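Local coordinates for hypoxic response protein 1 (Mycobacterium tuberculosis, PDB 1Y5H) that is of unknown function but forms a homodimer of paired CBS domains, probably binds zinc and does not seem to bind AMP, at residues 85-88 / 89-93. Residues are numbered along the deposited sequence; the frame is centred on the assembly and turned at random.
Sequences YYVD and ANASI
With CG of D88 turned opposite its own backbone N (chi1 173°), the carboxylate leans forward over the chain that follows, where D88 OD2 accepts a hydrogen bond from N90 N at 3.0 Å. The N-H points at the oxygen with an angle of 152°, yet meets the carboxylate from above its plane, 72° out. Because the acceptor is the aspartate side chain and the donor the backbone N two residues later, this is an Asx turn. The same oxygen lies 3.2 Å from N90 CB, for the two side chains run side by side, their carboxylate and amide planes nearly perpendicular. A second bond closes the loop: A91 N donates to D88 O at 2.9 Å, making D88-A91 a type I beta turn, the backbone helical at A89 and N90. The reversal brings A91 toward the end of strand 87-88, where A91 CB packs on V87 CB at 3.7 Å. V87 also rests on V108 and V110 of the neighbouring strand, and A10 flanks it. Just beyond, S92 OG bonds to E95 N as the N-cap of helix 93-103. Together the two bonds to D88 make an Asx motif linking strand to helix in the second CBS domain.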
# COMPACT_ATOMS: atom_id res chain seq x y z
N TYR A 85 8.50 -1.90 -15.82
CA TYR A 85 7.82 -3.00 -16.49
C TYR A 85 6.70 -2.35 -17.28
O TYR A 85 6.21 -1.28 -16.92
CB TYR A 85 7.27 -4.01 -15.47
CG TYR A 85 6.54 -3.40 -14.29
CD1 TYR A 85 5.18 -3.10 -14.36
CD2 TYR A 85 7.21 -3.12 -13.10
CE1 TYR A 85 4.51 -2.53 -13.27
CE2 TYR A 85 6.56 -2.56 -12.01
CZ TYR A 85 5.21 -2.26 -12.11
OH TYR A 85 4.56 -1.68 -11.04
N TYR A 86 6.31 -3.00 -18.37
CA TYR A 86 5.26 -2.47 -19.22
C TYR A 86 4.94 -3.49 -20.30
O TYR A 86 5.62 -4.51 -20.41
CB TYR A 86 5.71 -1.17 -19.90
CG TYR A 86 6.97 -1.27 -20.75
CD1 TYR A 86 6.94 -1.82 -22.04
CD2 TYR A 86 8.18 -0.80 -20.26
CE1 TYR A 86 8.11 -1.89 -22.82
CE2 TYR A 86 9.35 -0.86 -21.03
CZ TYR A 86 9.30 -1.40 -22.30
OH TYR A 86 10.46 -1.43 -23.04
N VAL A 87 3.90 -3.21 -21.06
CA VAL A 87 3.52 -4.07 -22.17
C VAL A 87 3.27 -3.17 -23.37
O VAL A 87 2.93 -1.99 -23.23
CB VAL A 87 2.24 -4.89 -21.89
CG1 VAL A 87 2.48 -5.86 -20.75
CG2 VAL A 87 1.06 -3.97 -21.58
N ASP A 88 3.46 -3.74 -24.55
CA ASP A 88 3.24 -3.02 -25.80
C ASP A 88 1.74 -2.93 -26.01
O ASP A 88 0.98 -3.76 -25.51
CB ASP A 88 3.89 -3.77 -26.95
CG ASP A 88 3.56 -3.18 -28.30
OD1 ASP A 88 3.90 -2.00 -28.54
OD2 ASP A 88 2.94 -3.89 -29.13
N ALA A 89 1.30 -1.91 -26.75
CA ALA A 89 -0.12 -1.72 -27.01
C ALA A 89 -0.77 -2.93 -27.68
O ALA A 89 -1.98 -3.13 -27.56
CB ALA A 89 -0.32 -0.47 -27.86
N ASN A 90 0.03 -3.73 -28.36
CA ASN A 90 -0.49 -4.92 -29.05
C ASN A 90 -0.36 -6.20 -28.24
O ASN A 90 -0.65 -7.29 -28.74
CB ASN A 90 0.23 -5.10 -30.39
CG ASN A 90 -0.22 -4.10 -31.44
OD1 ASN A 90 0.45 -3.90 -32.45
ND2 ASN A 90 -1.37 -3.47 -31.20
N ALA A 91 0.07 -6.08 -26.99
CA ALA A 91 0.24 -7.24 -26.13
C ALA A 91 -1.07 -7.97 -25.85
O ALA A 91 -2.13 -7.36 -25.73
CB ALA A 91 0.89 -6.82 -24.80
N SER A 92 -0.98 -9.30 -25.73
CA SER A 92 -2.16 -10.11 -25.46
C SER A 92 -2.44 -10.16 -23.96
O SER A 92 -1.61 -9.75 -23.14
CB SER A 92 -1.94 -11.54 -25.95
OG SER A 92 -0.97 -12.19 -25.15
N ILE A 93 -3.61 -10.69 -23.61
CA ILE A 93 -3.99 -10.83 -22.21
C ILE A 93 -2.99 -11.73 -21.50
O ILE A 93 -2.60 -11.46 -20.36
CB ILE A 93 -5.41 -11.44 -22.09
CG1 ILE A 93 -6.45 -10.41 -22.53
CG2 ILE A 93 -5.67 -11.89 -20.66
CD1 ILE A 93 -7.87 -10.95 -22.56